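Local coordinates for macro domain-containing protein (Thermosipho africanus, PDB 7OMU), which combines a DarT-family domain with a macro domain whose pocket holds adenosine-5-diphosphoribose, at residues I116-I124 with I136-I145. The protein carries 1 engineered substitution. Numbering follows the deposited sequence.
Sequences IMKRDDILI and IYRKSEIKNI
Ile124 and Tyr137 form an antiparallel hydrogen-bonded pair, each backbone amide donating to the other's carbonyl. Ile124 N reaches Tyr137 O at 2.8 Å and Tyr137 N reaches Ile124 O at 2.9 Å; the first bond meets its carbonyl almost head-on, whereas in the second the donor is tilted 31° from the carbonyl plane. On the face of the sheet that carries Leu123, Leu123 CD2 lies alongside Arg138, 3.7 Å from Arg138 CB, while Leu123 CB meets Ile136 CG2 at 3.6 Å.

On the face of Ile124, apolar side chains from beyond the second strand pack against it. Ile124 uses both its branches: CG2, anti to the backbone N, touches Ile142 CD1 at 4.1 Å, and CD1 touches Ile145 CD1, the two isoleucines crossing it at about right angles. Met117, bent at chi2 and chi3, brings CE tip to tip with the same Ile145 methyl. Lys139 reaches across to the backbone of Lys118 and Arg119, its CD 3.3 Å from Arg119 O and its NZ making a weak hydrogen bond to Lys118 O.

Farther out, Arg138 NE forms a salt bridge with Glu141 OE1, three residues on, at 2.8 Å. The hairpin of strands 123-125 and 136-138 ends a four-stranded antiparallel sheet: Leu123 makes backbone hydrogen bonds with Leu172 of strand 170-174, and helix 145-148 packs Ile148 against Ile124 and Ile142.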
loop_
_atom_site.group_PDB
_atom_site.type_symbol
_atom_site.label_atom_id
_atom_site.label_comp_id
_atom_site.label_asym_id
_atom_site.label_seq_id
_atom_site.Cartn_x
_atom_site.Cartn_y
_atom_site.Cartn_z
ATOM N N ILE A 116 -23.639 4.877 10.710
ATOM C CA ILE A 116 -23.944 6.130 9.954
ATOM C C ILE A 116 -24.622 5.783 8.624
ATOM O O ILE A 116 -25.276 6.666 8.052
ATOM C CB ILE A 116 -22.688 6.998 9.738
ATOM C CG1 ILE A 116 -23.065 8.417 9.305
ATOM C CG2 ILE A 116 -21.727 6.361 8.752
ATOM C CD1 ILE A 116 -21.981 9.436 9.548
ATOM N N MET A 117 -24.472 4.544 8.152
ATOM C CA MET A 117 -25.068 4.060 6.877
ATOM C C MET A 117 -26.592 3.933 7.022
ATOM O O MET A 117 -27.279 3.913 5.974
ATOM C CB MET A 117 -24.481 2.701 6.479
ATOM C CG MET A 117 -22.967 2.719 6.263
ATOM S SD MET A 117 -22.495 3.128 4.567
ATOM C CE MET A 117 -22.572 1.496 3.833
ATOM N N LYS A 118 -27.096 3.854 8.262
ATOM C CA LYS A 118 -28.550 3.752 8.574
ATOM C C LYS A 118 -29.262 5.043 8.157
ATOM O O LYS A 118 -30.439 4.946 7.762
ATOM C CB LYS A 118 -28.795 3.473 10.063
ATOM C CG LYS A 118 -28.502 2.049 10.524
ATOM C CD LYS A 118 -29.011 1.751 11.922
ATOM C CE LYS A 118 -28.576 0.396 12.438
ATOM N NZ LYS A 118 -29.130 0.127 13.786
ATOM N N ARG A 119 -28.586 6.196 8.248
ATOM C CA ARG A 119 -29.112 7.505 7.770
ATOM C C ARG A 119 -29.631 7.322 6.340
ATOM O O ARG A 119 -29.038 6.515 5.601
ATOM C CB ARG A 119 -28.043 8.600 7.859
ATOM C CG ARG A 119 -27.875 9.182 9.254
ATOM C CD ARG A 119 -26.750 10.195 9.399
ATOM N NE ARG A 119 -26.977 11.431 8.663
ATOM C CZ ARG A 119 -26.365 12.593 8.900
ATOM N NH1 ARG A 119 -25.467 12.708 9.869
ATOM N NH2 ARG A 119 -26.660 13.646 8.155
ATOM N N ASP A 120 -30.715 8.022 5.988
ATOM C CA ASP A 120 -31.438 7.869 4.694
ATOM C C ASP A 120 -31.256 9.133 3.840
ATOM O O ASP A 120 -31.973 9.257 2.829
ATOM C CB ASP A 120 -32.919 7.530 4.921
ATOM C CG ASP A 120 -33.682 8.551 5.746
ATOM O OD1 ASP A 120 -33.038 9.270 6.538
ATOM O OD2 ASP A 120 -34.920 8.615 5.595
ATOM N N ASP A 121 -30.329 10.026 4.214
ATOM C CA ASP A 121 -30.000 11.264 3.454
ATOM C C ASP A 121 -28.550 11.198 2.956
ATOM O O ASP A 121 -28.042 12.231 2.473
ATOM C CB ASP A 121 -30.241 12.516 4.306
ATOM C CG ASP A 121 -29.266 12.685 5.461
ATOM O OD1 ASP A 121 -28.902 11.663 6.083
ATOM O OD2 ASP A 121 -28.871 13.839 5.724
ATOM N N ILE A 122 -27.914 10.029 3.071
ATOM C CA ILE A 122 -26.504 9.788 2.644
ATOM C C ILE A 122 -26.501 9.344 1.185
ATOM O O ILE A 122 -27.568 8.964 0.669
ATOM C CB ILE A 122 -25.807 8.733 3.525
ATOM C CG1 ILE A 122 -26.433 7.345 3.355
ATOM C CG2 ILE A 122 -25.774 9.191 4.971
ATOM C CD1 ILE A 122 -25.571 6.216 3.862
ATOM N N LEU A 123 -25.313 9.362 0.581
ATOM C CA LEU A 123 -25.039 8.858 -0.787
ATOM C C LEU A 123 -23.856 7.889 -0.719
ATOM O O LEU A 123 -23.041 8.006 0.218
ATOM C CB LEU A 123 -24.736 10.042 -1.708
ATOM C CG LEU A 123 -25.758 11.175 -1.688
ATOM C CD1 LEU A 123 -25.228 12.388 -2.428
ATOM C CD2 LEU A 123 -27.079 10.735 -2.285
ATOM N N ILE A 124 -23.793 6.966 -1.679
ATOM C CA ILE A 124 -22.737 5.922 -1.790
ATOM C C ILE A 124 -22.222 5.924 -3.230
ATOM O O ILE A 124 -23.040 5.766 -4.160
ATOM C CB ILE A 124 -23.288 4.557 -1.338
ATOM C CG1 ILE A 124 -23.603 4.581 0.161
ATOM C CG2 ILE A 124 -22.330 3.431 -1.696
ATOM C CD1 ILE A 124 -24.293 3.345 0.679
ATOM N N ILE A 136 -22.620 7.996 -8.290
ATOM C CA ILE A 136 -23.158 8.232 -6.917
ATOM C C ILE A 136 -24.631 7.823 -6.908
ATOM O O ILE A 136 -25.380 8.314 -7.771
ATOM C CB ILE A 136 -22.983 9.701 -6.491
ATOM C CG1 ILE A 136 -21.522 10.142 -6.559
ATOM C CG2 ILE A 136 -23.571 9.930 -5.114
ATOM C CD1 ILE A 136 -21.155 10.822 -7.843
ATOM N N TYR A 137 -25.013 6.945 -5.979
ATOM C CA TYR A 137 -26.405 6.488 -5.758
ATOM C C TYR A 137 -26.841 6.931 -4.362
ATOM O O TYR A 137 -25.989 6.973 -3.464
ATOM C CB TYR A 137 -26.515 4.966 -5.877
ATOM C CG TYR A 137 -25.945 4.349 -7.133
ATOM C CD1 TYR A 137 -26.655 4.362 -8.326
ATOM C CD2 TYR A 137 -24.707 3.720 -7.124
ATOM C CE1 TYR A 137 -26.143 3.783 -9.479
ATOM C CE2 TYR A 137 -24.184 3.134 -8.266
ATOM C CZ TYR A 137 -24.904 3.167 -9.447
ATOM O OH TYR A 137 -24.392 2.604 -10.579
ATOM N N ARG A 138 -28.123 7.257 -4.194
ATOM C CA ARG A 138 -28.753 7.459 -2.861
ATOM C C ARG A 138 -29.137 6.084 -2.310
ATOM O O ARG A 138 -29.212 5.133 -3.103
ATOM C CB ARG A 138 -29.929 8.444 -2.919
ATOM C CG ARG A 138 -31.000 8.152 -3.962
ATOM C CD ARG A 138 -31.719 9.416 -4.408
ATOM N NE ARG A 138 -31.959 9.484 -5.844
ATOM C CZ ARG A 138 -32.318 10.579 -6.514
ATOM N NH1 ARG A 138 -32.486 11.733 -5.888
ATOM N NH2 ARG A 138 -32.509 10.518 -7.822
ATOM N N LYS A 139 -29.345 5.989 -0.996
ATOM C CA LYS A 139 -29.494 4.698 -0.265
ATOM C C LYS A 139 -30.556 3.839 -0.966
ATOM O O LYS A 139 -30.235 2.674 -1.288
ATOM C CB LYS A 139 -29.832 4.934 1.210
ATOM C CG LYS A 139 -29.217 3.922 2.173
ATOM C CD LYS A 139 -29.766 4.007 3.585
ATOM C CE LYS A 139 -31.133 3.371 3.736
ATOM N NZ LYS A 139 -31.930 4.005 4.814
ATOM N N SER A 140 -31.740 4.411 -1.237
ATOM C CA SER A 140 -32.931 3.726 -1.817
ATOM C C SER A 140 -32.572 2.972 -3.108
ATOM O O SER A 140 -33.031 1.824 -3.253
ATOM C CB SER A 140 -34.070 4.699 -2.048
ATOM O OG SER A 140 -33.804 5.559 -3.145
ATOM N N GLU A 141 -31.775 3.582 -3.997
ATOM C CA GLU A 141 -31.536 3.094 -5.384
ATOM C C GLU A 141 -30.156 2.431 -5.516
ATOM O O GLU A 141 -29.747 2.202 -6.670
ATOM C CB GLU A 141 -31.708 4.244 -6.384
ATOM C CG GLU A 141 -30.549 5.223 -6.425
ATOM C CD GLU A 141 -30.782 6.477 -7.249
ATOM O OE1 GLU A 141 -31.891 7.040 -7.173
ATOM O OE2 GLU A 141 -29.839 6.905 -7.941
ATOM N N ILE A 142 -29.482 2.103 -4.405
ATOM C CA ILE A 142 -28.141 1.437 -4.427
ATOM C C ILE A 142 -28.324 -0.041 -4.791
ATOM O O ILE A 142 -29.280 -0.661 -4.281
ATOM C CB ILE A 142 -27.372 1.594 -3.095
ATOM C CG1 ILE A 142 -25.902 1.184 -3.247
ATOM C CG2 ILE A 142 -28.032 0.815 -1.966
ATOM C CD1 ILE A 142 -25.124 1.971 -4.282
ATOM N N LYS A 143 -27.428 -0.576 -5.630
ATOM C CA LYS A 143 -27.431 -1.993 -6.084
ATOM C C LYS A 143 -25.985 -2.508 -6.123
ATOM O O LYS A 143 -25.100 -1.774 -6.625
ATOM C CB LYS A 143 -28.143 -2.114 -7.438
ATOM C CG LYS A 143 -29.610 -1.699 -7.424
ATOM C CD LYS A 143 -30.381 -2.029 -8.680
ATOM C CE LYS A 143 -31.847 -1.667 -8.559
ATOM N NZ LYS A 143 -32.598 -2.002 -9.790
ATOM N N ASN A 144 -25.772 -3.725 -5.608
ATOM C CA ASN A 144 -24.453 -4.408 -5.484
ATOM C C ASN A 144 -23.593 -3.654 -4.468
ATOM O O ASN A 144 -22.465 -3.273 -4.820
ATOM C CB ASN A 144 -23.741 -4.545 -6.834
ATOM C CG ASN A 144 -24.448 -5.490 -7.782
ATOM O OD1 ASN A 144 -25.624 -5.797 -7.601
ATOM N ND2 ASN A 144 -23.741 -5.948 -8.799
ATOM N N ILE A 145 -24.110 -3.456 -3.250
ATOM C CA ILE A 145 -23.380 -2.771 -2.142
ATOM C C ILE A 145 -22.235 -3.672 -1.670
ATOM O O ILE A 145 -21.143 -3.132 -1.396
ATOM C CB ILE A 145 -24.318 -2.386 -0.980
ATOM C CG1 ILE A 145 -23.656 -1.360 -0.055
ATOM C CG2 ILE A 145 -24.789 -3.616 -0.215
ATOM C CD1 ILE A 145 -24.593 -0.759 0.967
#